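Local coordinates for protein uncharacterized sugar kinase PH1459 (Pyrococcus horikoshii, PDB 3EWM) that binds ATP and probably acts as a pfkB-family carbohydrate kinase, phosphorylating a sugar that may be fructose, at residues 44-49 with 286-291; 7-12 with 131-136; 239-244 with 281-286. All coordinates share one frame; numbering follows the deposited sequence.

How the contacts relate
Contact 2 is buried throughout, contact 1 is partly buried and contact 3 lies at the surface. Contacts 1 and 3 draw on the same loop, between helices 265-279 and 291-294, and share Trp-286: contact 3 pins its first half to the segment leading into helix 245-259, contact 1 its second half to the end of helix 35-45. Lys-282 of contact 3 also reaches Thr-288 O of contact 1. Contact 2, about 20 Å from each of the others between centres, joins the ends of neighbouring strands in the main sheet. It has no clear direct hydrogen bond and one water bridge, whereas contacts 1 and 3 each bond side chains directly to backbone groups, Arg-45 to carbonyls and Asp-241 to an amide.

Contact 1. Residues 44-49 with 286-291; sequences SRLGVK and WSTPRK
Arg-45, in the last turn of helix 35-45, reaches from the helix end into the bend of residues 286-290. Its CB approaches Pro-289 O, a buried carbonyl that has no hydrogen-bonding partner in the model. Arg-45 CG, anti to the carbonyl carbon (chi1 -73°), lies over one face of the Arg-290 guanidinium, 3.6 Å above its plane and offset toward the rim. Arg-45 CD packs 3.2 Å from Thr-288 O. Arg-45 NE comes within 3.6 Å of Arg-290 NH2, a close pair of like charges; Glu-72 OE1 forms salt bridges to both groups and is likely to offset their repulsion. At the tip, Arg-45 NH1 gives two bonds: one close to the guanidinium plane, to Thr-288 O (2.8 Å, N-H...O angle 157°), and one of 2.9 Å to Trp-286 O, which it meets from above the carbonyl plane. Arg-45 NH2 adds a weak bond to Trp-286 O and reaches the same carbonyl again through a water.

The backbone supplies a further tie, Lys-291 N to Arg-45 O (2.8 Å). A Schellman motif ends the helix at Gly-47, whose positive phi of 93° suits glycine. Leu-46 adds an apolar touch, CD2 to Thr-288 CG2 at 3.8 Å. Thr-288 and Pro-289 pack on helix 265-279, Leu-46 on helix 245-259, and Arg-290 N-caps helix 291-294.

With an alanine at Arg-45, Thr-288 O would probably be left to Lys-282 and Trp-286 O to water. By gathering two carbonyls at one nitrogen, the arginine is likely to help hold the irregular loop's path, together with the backbone bond.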
ATOM      1  N   SER A  44     -21.452 -14.674  -8.462  1.00 10.41           N
ATOM      2  CA  SER A  44     -22.649 -13.914  -8.156  1.00 11.71           C
ATOM      3  C   SER A  44     -23.305 -13.350  -9.406  1.00 11.48           C
ATOM      4  O   SER A  44     -24.510 -13.438  -9.554  1.00 11.42           O
ATOM      5  CB  SER A  44     -22.353 -12.791  -7.171  1.00 11.33           C
ATOM      6  OG  SER A  44     -23.563 -12.123  -6.833  1.00 13.75           O
ATOM      7  N   ARG A  45     -22.511 -12.793 -10.318  1.00 11.82           N
ATOM      8  CA  ARG A  45     -23.063 -12.237 -11.549  1.00 12.06           C
ATOM      9  C   ARG A  45     -23.748 -13.264 -12.440  1.00 12.07           C
ATOM     10  O   ARG A  45     -24.717 -12.947 -13.150  1.00 12.07           O
ATOM     11  CB  ARG A  45     -21.990 -11.500 -12.317  1.00 11.88           C
ATOM     12  CG  ARG A  45     -21.654 -10.211 -11.662  1.00 13.32           C
ATOM     13  CD  ARG A  45     -20.942  -9.357 -12.609  1.00 14.45           C
ATOM     14  NE  ARG A  45     -20.424  -8.151 -11.993  1.00 12.91           N
ATOM     15  CZ  ARG A  45     -19.463  -7.439 -12.548  1.00 13.21           C
ATOM     16  NH1 ARG A  45     -18.953  -7.850 -13.699  1.00 11.32           N
ATOM     17  NH2 ARG A  45     -19.014  -6.337 -11.964  1.00 13.18           N
ATOM     18  N   LEU A  46     -23.248 -14.488 -12.388  1.00 12.13           N
ATOM     19  CA  LEU A  46     -23.833 -15.623 -13.082  1.00 12.01           C
ATOM     20  C   LEU A  46     -25.071 -16.207 -12.376  1.00 12.96           C
ATOM     21  O   LEU A  46     -25.622 -17.207 -12.829  1.00 13.31           O
ATOM     22  CB  LEU A  46     -22.771 -16.708 -13.250  1.00 12.09           C
ATOM     23  CG  LEU A  46     -21.569 -16.273 -14.075  1.00 10.92           C
ATOM     24  CD1 LEU A  46     -20.574 -17.412 -14.199  1.00 11.66           C
ATOM     25  CD2 LEU A  46     -22.033 -15.813 -15.446  1.00 10.22           C
ATOM     26  N   GLY A  47     -25.471 -15.592 -11.267  1.00 13.27           N
ATOM     27  CA  GLY A  47     -26.731 -15.923 -10.571  1.00 13.70           C
ATOM     28  C   GLY A  47     -26.616 -16.953  -9.465  1.00 14.00           C
ATOM     29  O   GLY A  47     -27.637 -17.480  -8.983  1.00 14.03           O
ATOM     30  N   VAL A  48     -25.383 -17.240  -9.048  1.00 12.82           N
ATOM     31  CA  VAL A  48     -25.127 -18.284  -8.057  1.00 13.06           C
ATOM     32  C   VAL A  48     -24.697 -17.649  -6.732  1.00 13.39           C
ATOM     33  O   VAL A  48     -23.924 -16.699  -6.740  1.00 12.48           O
ATOM     34  CB  VAL A  48     -24.055 -19.274  -8.568  1.00 12.52           C
ATOM     35  CG1 VAL A  48     -23.553 -20.187  -7.464  1.00 12.42           C
ATOM     36  CG2 VAL A  48     -24.606 -20.085  -9.731  1.00 13.81           C
ATOM     37  N   LYS A  49     -25.217 -18.167  -5.616  1.00 14.28           N
ATOM     38  CA  LYS A  49     -24.809 -17.721  -4.270  1.00 16.14           C
ATOM     39  C   LYS A  49     -23.295 -17.822  -4.115  1.00 14.70           C
ATOM     40  O   LYS A  49     -22.700 -18.882  -4.325  1.00 15.29           O
ATOM     41  CB  LYS A  49     -25.473 -18.552  -3.166  1.00 16.09           C
ATOM     42  CG  LYS A  49     -26.893 -18.155  -2.818  1.00 18.97           C
ATOM     43  CD  LYS A  49     -27.473 -19.116  -1.743  1.00 19.76           C
ATOM     44  CE  LYS A  49     -28.023 -20.407  -2.350  1.00 24.95           C
ATOM     45  NZ  LYS A  49     -28.868 -21.180  -1.368  1.00 26.50           N
ATOM     46  N   TRP A 286     -13.419  -7.073 -12.490  1.00 11.75           N
ATOM     47  CA  TRP A 286     -14.730  -7.725 -12.381  1.00 11.14           C
ATOM     48  C   TRP A 286     -15.480  -7.553 -13.682  1.00 11.46           C
ATOM     49  O   TRP A 286     -16.353  -6.682 -13.814  1.00 11.12           O
ATOM     50  CB  TRP A 286     -15.582  -7.132 -11.250  1.00 10.88           C
ATOM     51  CG  TRP A 286     -15.007  -7.309  -9.894  1.00  9.77           C
ATOM     52  CD1 TRP A 286     -13.897  -8.032  -9.556  1.00 10.95           C
ATOM     53  CD2 TRP A 286     -15.533  -6.788  -8.677  1.00 10.45           C
ATOM     54  NE1 TRP A 286     -13.683  -7.973  -8.210  1.00  9.47           N
ATOM     55  CE2 TRP A 286     -14.675  -7.221  -7.637  1.00 11.19           C
ATOM     56  CE3 TRP A 286     -16.636  -5.983  -8.358  1.00  9.82           C
ATOM     57  CZ2 TRP A 286     -14.898  -6.900  -6.300  1.00  9.52           C
ATOM     58  CZ3 TRP A 286     -16.850  -5.654  -7.013  1.00 10.47           C
ATOM     59  CH2 TRP A 286     -15.985  -6.111  -6.009  1.00 10.03           C
ATOM     60  N   SER A 287     -15.129  -8.385 -14.645  1.00 11.63           N
ATOM     61  CA  SER A 287     -15.622  -8.207 -15.991  1.00 12.40           C
ATOM     62  C   SER A 287     -16.638  -9.286 -16.394  1.00 12.26           C
ATOM     63  O   SER A 287     -17.156  -9.251 -17.506  1.00 13.20           O
ATOM     64  CB  SER A 287     -14.442  -8.165 -16.962  1.00 11.67           C
ATOM     65  OG  SER A 287     -13.887  -9.446 -17.078  1.00 14.44           O
ATOM     66  N   THR A 288     -16.949 -10.212 -15.490  1.00 11.94           N
ATOM     67  CA  THR A 288     -17.887 -11.294 -15.801  1.00 12.13           C
ATOM     68  C   THR A 288     -19.225 -10.676 -16.217  1.00 12.15           C
ATOM     69  O   THR A 288     -19.743  -9.832 -15.505  1.00 12.74           O
ATOM     70  CB  THR A 288     -18.148 -12.200 -14.587  1.00 11.63           C
ATOM     71  OG1 THR A 288     -16.910 -12.734 -14.118  1.00 11.34           O
ATOM     72  CG2 THR A 288     -19.125 -13.344 -14.941  1.00 10.24           C
ATOM     73  N   PRO A 289     -19.771 -11.091 -17.367  1.00 12.98           N
ATOM     74  CA  PRO A 289     -21.101 -10.619 -17.750  1.00 13.06           C
ATOM     75  C   PRO A 289     -22.176 -11.150 -16.807  1.00 13.72           C
ATOM     76  O   PRO A 289     -21.988 -12.168 -16.148  1.00 13.24           O
ATOM     77  CB  PRO A 289     -21.284 -11.187 -19.152  1.00 12.70           C
ATOM     78  CG  PRO A 289     -20.404 -12.432 -19.159  1.00 14.18           C
ATOM     79  CD  PRO A 289     -19.195 -11.985 -18.392  1.00 13.12           C
ATOM     80  N   ARG A 290     -23.295 -10.450 -16.757  1.00 15.08           N
ATOM     81  CA  ARG A 290     -24.407 -10.862 -15.925  1.00 16.67           C
ATOM     82  C   ARG A 290     -25.194 -11.991 -16.581  1.00 17.18           C
ATOM     83  O   ARG A 290     -25.250 -12.097 -17.819  1.00 16.94           O
ATOM     84  CB  ARG A 290     -25.305  -9.660 -15.629  1.00 17.07           C
ATOM     85  CG  ARG A 290     -24.514  -8.490 -15.051  1.00 20.17           C
ATOM     86  CD  ARG A 290     -25.349  -7.569 -14.206  1.00 23.29           C
ATOM     87  NE  ARG A 290     -24.530  -7.079 -13.100  1.00 27.16           N
ATOM     88  CZ  ARG A 290     -24.482  -7.637 -11.889  1.00 26.03           C
ATOM     89  NH1 ARG A 290     -25.220  -8.703 -11.585  1.00 25.42           N
ATOM     90  NH2 ARG A 290     -23.690  -7.115 -10.971  1.00 27.92           N
ATOM     91  N   LYS A 291     -25.782 -12.835 -15.736  1.00 17.41           N
ATOM     92  CA  LYS A 291     -26.691 -13.879 -16.156  1.00 18.61           C
ATOM     93  C   LYS A 291     -27.689 -13.374 -17.212  1.00 19.40           C
ATOM     94  O   LYS A 291     -27.892 -14.026 -18.245  1.00 18.95           O
ATOM     95  CB  LYS A 291     -27.433 -14.432 -14.932  1.00 18.51           C
ATOM     96  CG  LYS A 291     -28.500 -15.430 -15.269  1.00 21.43           C
ATOM     97  CD  LYS A 291     -28.938 -16.200 -14.051  1.00 22.98           C
ATOM     98  CE  LYS A 291     -30.035 -17.171 -14.414  1.00 24.55           C
ATOM     99  NZ  LYS A 291     -30.255 -18.196 -13.361  1.00 27.30           N
TER
HETATM  100  O   HOH W   1     -17.313  -4.125 -12.528  1.00 21.52           O
HETATM  101  O   HOH W   2     -26.661 -11.312 -12.365  1.00 23.15           O
HETATM  102  O   HOH W   3     -27.660 -18.865 -12.131  1.00 31.99           O

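Contact 2. Residues 7-12 with 131-136; sequences IGELLI and GSVILA
Gly-8 and Ile-134 bring the two backbones closest, their CA atoms 5.1 Å apart. Gly-8 follows strand 3-7 of the main sheet with a phi of 150°, a conformation that calls for glycine, and any side chain would have pointed at Ile-134. On the partner segment, the chain leaves strand 127-131 at Gly-131 and turns through 132-136 with helical torsions but no regular helix; Leu-135 N to Ser-132 O and Ala-136 N to Val-133 O are its internal bonds.

Ile-134 fills the place beside the glycine: its CB and CG1 both lie 3.7 Å from Gly-8 CA, and its CD1 extends to the Gly-8 C and Glu-9 N atoms. Glu-9 sets its CG between the backbone N and the carbonyl carbon (chi1 68°), then bends at chi2 (-84°), and its carboxylate meets Val-133 and Ile-134. Glu-9 OE2 touches Val-133 CB at 3.2 Å, the two side chains crossing at about a right angle. Glu-9 OE1 stands 3.4 Å from Ile-134 N and 3.7 Å from Ile-134 CB. A water donates to Glu-9 OE2 (2.8 Å) and accepts from Val-133 N, bridging carboxylate and backbone.

Glu-9 N is buried without a partner in the model. Ile-7 belongs to the main sheet and Leu-11 to strand 11-16 of the smaller one, so segment 7-12 is one of the passages between the two sheets of this ribokinase-like fold. The chemistry implies a carboxylate enclosed by Val-133, Ile-134 and Tyr-109, whose clear polar link to the turn is the water between OE2 and Val-133 N.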
ATOM      1  N   ILE A   7     -11.944 -18.349  -1.179  1.00  9.43           N
ATOM      2  CA  ILE A   7     -11.127 -18.002  -0.034  1.00 10.24           C
ATOM      3  C   ILE A   7      -9.772 -17.552  -0.499  1.00  9.62           C
ATOM      4  O   ILE A   7      -9.124 -18.217  -1.301  1.00  9.74           O
ATOM      5  CB  ILE A   7     -11.030 -19.146   1.048  1.00 10.67           C
ATOM      6  CG1 ILE A   7     -10.139 -18.706   2.221  1.00 10.66           C
ATOM      7  CG2 ILE A   7     -10.570 -20.493   0.446  1.00 11.84           C
ATOM      8  CD1 ILE A   7     -10.085 -19.712   3.375  1.00 11.64           C
ATOM      9  N   GLY A   8      -9.345 -16.406   0.007  1.00  9.14           N
ATOM     10  CA  GLY A   8      -8.010 -15.912  -0.286  1.00  9.09           C
ATOM     11  C   GLY A   8      -7.979 -14.395  -0.277  1.00  9.45           C
ATOM     12  O   GLY A   8      -8.747 -13.755   0.439  1.00  9.81           O
ATOM     13  N   GLU A   9      -7.106 -13.843  -1.112  1.00  8.84           N
ATOM     14  CA  GLU A   9      -6.762 -12.447  -1.086  1.00  8.73           C
ATOM     15  C   GLU A   9      -7.929 -11.564  -1.534  1.00  8.96           C
ATOM     16  O   GLU A   9      -8.606 -11.849  -2.528  1.00  8.86           O
ATOM     17  CB  GLU A   9      -5.494 -12.179  -1.918  1.00  8.31           C
ATOM     18  CG  GLU A   9      -5.621 -12.356  -3.394  1.00  9.24           C
ATOM     19  CD  GLU A   9      -5.449 -13.787  -3.874  1.00 10.55           C
ATOM     20  OE1 GLU A   9      -5.561 -14.732  -3.059  1.00 10.76           O
ATOM     21  OE2 GLU A   9      -5.250 -13.953  -5.101  1.00  9.27           O
ATOM     22  N   LEU A  10      -8.143 -10.510  -0.763  1.00  8.27           N
ATOM     23  CA  LEU A  10      -9.088  -9.459  -1.101  1.00  8.61           C
ATOM     24  C   LEU A  10      -8.341  -8.190  -0.825  1.00  8.61           C
ATOM     25  O   LEU A  10      -7.833  -7.967   0.297  1.00  8.75           O
ATOM     26  CB  LEU A  10     -10.371  -9.555  -0.260  1.00  8.54           C
ATOM     27  CG  LEU A  10     -11.351  -8.369  -0.294  1.00  8.42           C
ATOM     28  CD1 LEU A  10     -11.908  -8.115  -1.694  1.00  6.84           C
ATOM     29  CD2 LEU A  10     -12.492  -8.553   0.734  1.00  8.03           C
ATOM     30  N   LEU A  11      -8.217  -7.367  -1.861  1.00  8.65           N
ATOM     31  CA  LEU A  11      -7.307  -6.229  -1.773  1.00  9.49           C
ATOM     32  C   LEU A  11      -7.748  -5.069  -2.638  1.00  8.98           C
ATOM     33  O   LEU A  11      -8.625  -5.221  -3.494  1.00  9.10           O
ATOM     34  CB  LEU A  11      -5.877  -6.664  -2.174  1.00  9.20           C
ATOM     35  CG  LEU A  11      -5.699  -7.479  -3.472  1.00 11.55           C
ATOM     36  CD1 LEU A  11      -5.851  -6.606  -4.688  1.00 14.01           C
ATOM     37  CD2 LEU A  11      -4.339  -8.177  -3.482  1.00 11.79           C
ATOM     38  N   ILE A  12      -7.108  -3.917  -2.417  1.00  9.30           N
ATOM     39  CA  ILE A  12      -7.216  -2.762  -3.304  1.00  8.97           C
ATOM     40  C   ILE A  12      -6.226  -2.906  -4.459  1.00  9.28           C
ATOM     41  O   ILE A  12      -5.016  -3.047  -4.257  1.00  9.98           O
ATOM     42  CB  ILE A  12      -6.920  -1.407  -2.561  1.00  9.03           C
ATOM     43  CG1 ILE A  12      -7.832  -1.220  -1.340  1.00  8.89           C
ATOM     44  CG2 ILE A  12      -7.004  -0.236  -3.536  1.00  7.36           C
ATOM     45  CD1 ILE A  12      -9.302  -0.878  -1.705  1.00 10.67           C
ATOM     46  N   GLY A 131      -6.680 -19.809  -4.593  1.00 16.09           N
ATOM     47  CA  GLY A 131      -5.630 -19.519  -5.559  1.00 16.43           C
ATOM     48  C   GLY A 131      -4.332 -19.506  -4.789  1.00 16.37           C
ATOM     49  O   GLY A 131      -4.343 -19.599  -3.546  1.00 17.16           O
ATOM     50  N   SER A 132      -3.225 -19.414  -5.517  1.00 15.13           N
ATOM     51  CA  SER A 132      -1.918 -19.553  -4.882  1.00 14.36           C
ATOM     52  C   SER A 132      -1.434 -18.298  -4.143  1.00 13.24           C
ATOM     53  O   SER A 132      -0.610 -18.393  -3.245  1.00 12.83           O
ATOM     54  CB  SER A 132      -0.881 -20.050  -5.875  1.00 13.42           C
ATOM     55  OG  SER A 132      -0.371 -19.004  -6.660  1.00 15.90           O
ATOM     56  N   VAL A 133      -1.952 -17.132  -4.520  1.00 12.27           N
ATOM     57  CA  VAL A 133      -1.448 -15.874  -3.979  1.00 11.91           C
ATOM     58  C   VAL A 133      -1.598 -15.848  -2.459  1.00 11.65           C
ATOM     59  O   VAL A 133      -0.677 -15.470  -1.742  1.00 11.45           O
ATOM     60  CB  VAL A 133      -2.113 -14.665  -4.639  1.00 11.73           C
ATOM     61  CG1 VAL A 133      -1.808 -13.391  -3.875  1.00 11.52           C
ATOM     62  CG2 VAL A 133      -1.646 -14.556  -6.132  1.00 10.94           C
ATOM     63  N   ILE A 134      -2.737 -16.315  -1.982  1.00 11.66           N
ATOM     64  CA  ILE A 134      -2.985 -16.339  -0.551  1.00 11.52           C
ATOM     65  C   ILE A 134      -1.916 -17.158   0.185  1.00 10.71           C
ATOM     66  O   ILE A 134      -1.581 -16.864   1.329  1.00 10.92           O
ATOM     67  CB  ILE A 134      -4.413 -16.830  -0.220  1.00 10.99           C
ATOM     68  CG1 ILE A 134      -4.699 -16.590   1.263  1.00 13.09           C
ATOM     69  CG2 ILE A 134      -4.615 -18.293  -0.569  1.00 12.54           C
ATOM     70  CD1 ILE A 134      -4.693 -15.174   1.623  1.00 11.91           C
ATOM     71  N   LEU A 135      -1.355 -18.149  -0.506  1.00 10.65           N
ATOM     72  CA  LEU A 135      -0.449 -19.106   0.096  1.00 10.61           C
ATOM     73  C   LEU A 135       0.956 -18.546   0.264  1.00 10.85           C
ATOM     74  O   LEU A 135       1.814 -19.207   0.856  1.00 10.97           O
ATOM     75  CB  LEU A 135      -0.410 -20.402  -0.734  1.00 11.30           C
ATOM     76  CG  LEU A 135      -1.755 -21.069  -1.041  1.00 11.19           C
ATOM     77  CD1 LEU A 135      -1.582 -22.246  -1.969  1.00 10.21           C
ATOM     78  CD2 LEU A 135      -2.522 -21.451   0.270  1.00 11.28           C
ATOM     79  N   ALA A 136       1.187 -17.332  -0.240  1.00  9.79           N
ATOM     80  CA  ALA A 136       2.525 -16.778  -0.282  1.00  9.98           C
ATOM     81  C   ALA A 136       3.064 -16.448   1.099  1.00  9.71           C
ATOM     82  O   ALA A 136       4.274 -16.412   1.287  1.00 10.47           O
ATOM     83  CB  ALA A 136       2.594 -15.553  -1.222  1.00  9.31           C
TER
HETATM   84  O   HOH W   4      -4.568 -16.343  -6.338  1.00  9.56           O

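Contact 3. Residues 239-244 with 281-286; sequences PLDTTG and QKRGAW
Asp-241 and Gly-284 make the direct hydrogen bond of this contact: Gly-284 N gives a nearly straight bond to Asp-241 OD2 (2.8 Å, 167°), arriving from above the carboxylate plane. The other oxygen, Asp-241 OD1, is gripped within its own segment by Thr-243, whose OG1 donates at 2.6 Å on the syn side and whose N donates at 3.1 Å from above the plane, closing an Asx turn. With three donors on its two oxygens, the carboxylate is probably fixed in rotation.

Water bridges come next. One water accepts from Gly-244 N and lies within hydrogen-bonding distance of Lys-282 O and Gly-284 O, so that these two carbonyls approach Gly-244 N through a shared solvent molecule. Another donates to Gly-244 O (2.7 Å); its approach to Ala-285 O is doubtfully short.

Van der Waals contacts make up the rest. Leu-240 CD2 sits over the centre of the Arg-283 guanidinium, 3.7 Å above its plane. Leu-240 CD1 lies 3.5 Å from Arg-283 NH1. Leu-240 CD2 also rests 3.4 Å from Gln-281 O. Arg-283 CA packs on Asp-241 OD2. Gly-244 matters for space: a side chain there would collide with Gly-284 O. Gly-284 itself has a phi of 92° that suits glycine.

Asp-241, Thr-243 and Gly-244 belong to the DTTGAGD signature of the pfkB family, and the chain runs from here into helix 245-259. The partner loop emerges from helix 265-279, where Thr-280 bonds the Asp-241 backbone, and continues to Trp-286, which leans on helices 35-45 and 60-71; the contact therefore ties together the entry to one helix and the exit of the next.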
ATOM      1  N   PRO A 239     -11.610  -7.156 -28.114  1.00 21.85           N
ATOM      2  CA  PRO A 239     -11.666  -6.909 -26.679  1.00 21.48           C
ATOM      3  C   PRO A 239     -11.525  -5.435 -26.327  1.00 21.02           C
ATOM      4  O   PRO A 239     -10.684  -4.721 -26.905  1.00 20.85           O
ATOM      5  CB  PRO A 239     -10.472  -7.706 -26.136  1.00 21.18           C
ATOM      6  CG  PRO A 239      -9.518  -7.780 -27.281  1.00 22.24           C
ATOM      7  CD  PRO A 239     -10.335  -7.780 -28.526  1.00 22.06           C
ATOM      8  N   LEU A 240     -12.365  -4.994 -25.400  1.00 20.15           N
ATOM      9  CA  LEU A 240     -12.189  -3.718 -24.734  1.00 19.84           C
ATOM     10  C   LEU A 240     -11.114  -3.864 -23.655  1.00 19.35           C
ATOM     11  O   LEU A 240     -10.192  -3.046 -23.566  1.00 19.24           O
ATOM     12  CB  LEU A 240     -13.506  -3.253 -24.105  1.00 19.85           C
ATOM     13  CG  LEU A 240     -13.456  -1.905 -23.372  1.00 20.52           C
ATOM     14  CD1 LEU A 240     -13.001  -0.791 -24.313  1.00 20.58           C
ATOM     15  CD2 LEU A 240     -14.785  -1.562 -22.705  1.00 19.94           C
ATOM     16  N   ASP A 241     -11.245  -4.908 -22.837  1.00 18.51           N
ATOM     17  CA  ASP A 241     -10.376  -5.123 -21.684  1.00 17.90           C
ATOM     18  C   ASP A 241     -10.405  -6.615 -21.309  1.00 17.77           C
ATOM     19  O   ASP A 241     -11.473  -7.161 -21.019  1.00 17.29           O
ATOM     20  CB  ASP A 241     -10.868  -4.259 -20.519  1.00 17.29           C
ATOM     21  CG  ASP A 241      -9.882  -4.185 -19.365  1.00 17.82           C
ATOM     22  OD1 ASP A 241      -8.841  -4.876 -19.395  1.00 17.57           O
ATOM     23  OD2 ASP A 241     -10.159  -3.412 -18.415  1.00 16.23           O
ATOM     24  N   THR A 242      -9.241  -7.271 -21.342  1.00 17.98           N
ATOM     25  CA  THR A 242      -9.161  -8.694 -20.987  1.00 17.92           C
ATOM     26  C   THR A 242      -8.676  -8.934 -19.554  1.00 17.52           C
ATOM     27  O   THR A 242      -8.476 -10.080 -19.155  1.00 17.43           O
ATOM     28  CB  THR A 242      -8.222  -9.473 -21.936  1.00 18.38           C
ATOM     29  OG1 THR A 242      -6.912  -8.917 -21.838  1.00 18.14           O
ATOM     30  CG2 THR A 242      -8.706  -9.410 -23.390  1.00 18.90           C
ATOM     31  N   THR A 243      -8.497  -7.864 -18.781  1.00 16.95           N
ATOM     32  CA  THR A 243      -7.962  -7.976 -17.415  1.00 16.87           C
ATOM     33  C   THR A 243      -8.731  -8.983 -16.564  1.00 15.95           C
ATOM     34  O   THR A 243      -8.130  -9.785 -15.838  1.00 16.25           O
ATOM     35  CB  THR A 243      -7.968  -6.618 -16.677  1.00 16.85           C
ATOM     36  OG1 THR A 243      -7.289  -5.641 -17.473  1.00 19.86           O
ATOM     37  CG2 THR A 243      -7.256  -6.760 -15.324  1.00 18.39           C
ATOM     38  N   GLY A 244     -10.054  -8.930 -16.649  1.00 14.58           N
ATOM     39  CA  GLY A 244     -10.899  -9.802 -15.836  1.00 13.23           C
ATOM     40  C   GLY A 244     -11.264 -11.139 -16.446  1.00 12.26           C
ATOM     41  O   GLY A 244     -12.001 -11.909 -15.828  1.00 12.19           O
ATOM     42  N   GLN A 281     -15.557  -7.326 -23.058  1.00 15.45           N
ATOM     43  CA  GLN A 281     -16.270  -6.119 -23.446  1.00 16.77           C
ATOM     44  C   GLN A 281     -16.491  -5.202 -22.241  1.00 17.28           C
ATOM     45  O   GLN A 281     -17.029  -4.114 -22.389  1.00 17.67           O
ATOM     46  CB  GLN A 281     -17.604  -6.484 -24.101  1.00 17.11           C
ATOM     47  CG  GLN A 281     -17.445  -7.419 -25.275  1.00 18.59           C
ATOM     48  CD  GLN A 281     -16.500  -6.856 -26.320  1.00 21.23           C
ATOM     49  OE1 GLN A 281     -15.370  -7.325 -26.481  1.00 24.14           O
ATOM     50  NE2 GLN A 281     -16.947  -5.834 -27.013  1.00 21.12           N
ATOM     51  N   LYS A 282     -16.040  -5.653 -21.070  1.00 17.10           N
ATOM     52  CA  LYS A 282     -16.254  -4.968 -19.807  1.00 18.10           C
ATOM     53  C   LYS A 282     -14.890  -4.621 -19.178  1.00 17.89           C
ATOM     54  O   LYS A 282     -13.949  -5.427 -19.211  1.00 17.37           O
ATOM     55  CB  LYS A 282     -17.093  -5.854 -18.861  1.00 17.96           C
ATOM     56  CG  LYS A 282     -18.507  -6.237 -19.408  1.00 19.25           C
ATOM     57  CD  LYS A 282     -19.243  -7.259 -18.528  1.00 20.62           C
ATOM     58  CE  LYS A 282     -20.679  -6.807 -18.177  1.00 23.87           C
ATOM     59  NZ  LYS A 282     -21.073  -7.245 -16.780  1.00 24.80           N
ATOM     60  N   ARG A 283     -14.775  -3.416 -18.623  1.00 17.65           N
ATOM     61  CA  ARG A 283     -13.507  -2.968 -18.043  1.00 17.88           C
ATOM     62  C   ARG A 283     -13.249  -3.511 -16.649  1.00 17.21           C
ATOM     63  O   ARG A 283     -14.180  -3.666 -15.845  1.00 17.40           O
ATOM     64  CB  ARG A 283     -13.460  -1.442 -17.976  1.00 18.54           C
ATOM     65  CG  ARG A 283     -13.364  -0.791 -19.320  1.00 20.16           C
ATOM     66  CD  ARG A 283     -13.315   0.713 -19.171  1.00 25.77           C
ATOM     67  NE  ARG A 283     -13.784   1.369 -20.386  1.00 28.30           N
ATOM     68  CZ  ARG A 283     -13.051   1.518 -21.486  1.00 31.13           C
ATOM     69  NH1 ARG A 283     -11.804   1.051 -21.528  1.00 30.25           N
ATOM     70  NH2 ARG A 283     -13.573   2.132 -22.549  1.00 32.41           N
ATOM     71  N   GLY A 284     -11.976  -3.769 -16.358  1.00 16.43           N
ATOM     72  CA  GLY A 284     -11.532  -4.027 -14.989  1.00 15.98           C
ATOM     73  C   GLY A 284     -11.517  -5.479 -14.549  1.00 15.08           C
ATOM     74  O   GLY A 284     -11.840  -6.401 -15.325  1.00 14.59           O
ATOM     75  N   ALA A 285     -11.140  -5.668 -13.291  1.00 13.88           N
ATOM     76  CA  ALA A 285     -10.975  -7.002 -12.710  1.00 13.50           C
ATOM     77  C   ALA A 285     -12.282  -7.779 -12.524  1.00 12.73           C
ATOM     78  O   ALA A 285     -12.257  -9.011 -12.407  1.00 12.88           O
ATOM     79  CB  ALA A 285     -10.209  -6.913 -11.384  1.00 12.87           C
ATOM     80  N   TRP A 286     -13.419  -7.073 -12.490  1.00 11.75           N
ATOM     81  CA  TRP A 286     -14.730  -7.725 -12.381  1.00 11.14           C
ATOM     82  C   TRP A 286     -15.480  -7.553 -13.682  1.00 11.46           C
ATOM     83  O   TRP A 286     -16.353  -6.682 -13.814  1.00 11.12           O
ATOM     84  CB  TRP A 286     -15.582  -7.132 -11.250  1.00 10.88           C
ATOM     85  CG  TRP A 286     -15.007  -7.309  -9.894  1.00  9.77           C
ATOM     86  CD1 TRP A 286     -13.897  -8.032  -9.556  1.00 10.95           C
ATOM     87  CD2 TRP A 286     -15.533  -6.788  -8.677  1.00 10.45           C
ATOM     88  NE1 TRP A 286     -13.683  -7.973  -8.210  1.00  9.47           N
ATOM     89  CE2 TRP A 286     -14.675  -7.221  -7.637  1.00 11.19           C
ATOM     90  CE3 TRP A 286     -16.636  -5.983  -8.358  1.00  9.82           C
ATOM     91  CZ2 TRP A 286     -14.898  -6.900  -6.300  1.00  9.52           C
ATOM     92  CZ3 TRP A 286     -16.850  -5.654  -7.013  1.00 10.47           C
ATOM     93  CH2 TRP A 286     -15.985  -6.111  -6.009  1.00 10.03           C
TER
HETATM   94  O   HOH W   5     -13.429 -10.643 -13.871  1.00 10.68           O
HETATM   95  O   HOH W   6     -11.621  -6.626 -17.968  1.00 19.95           O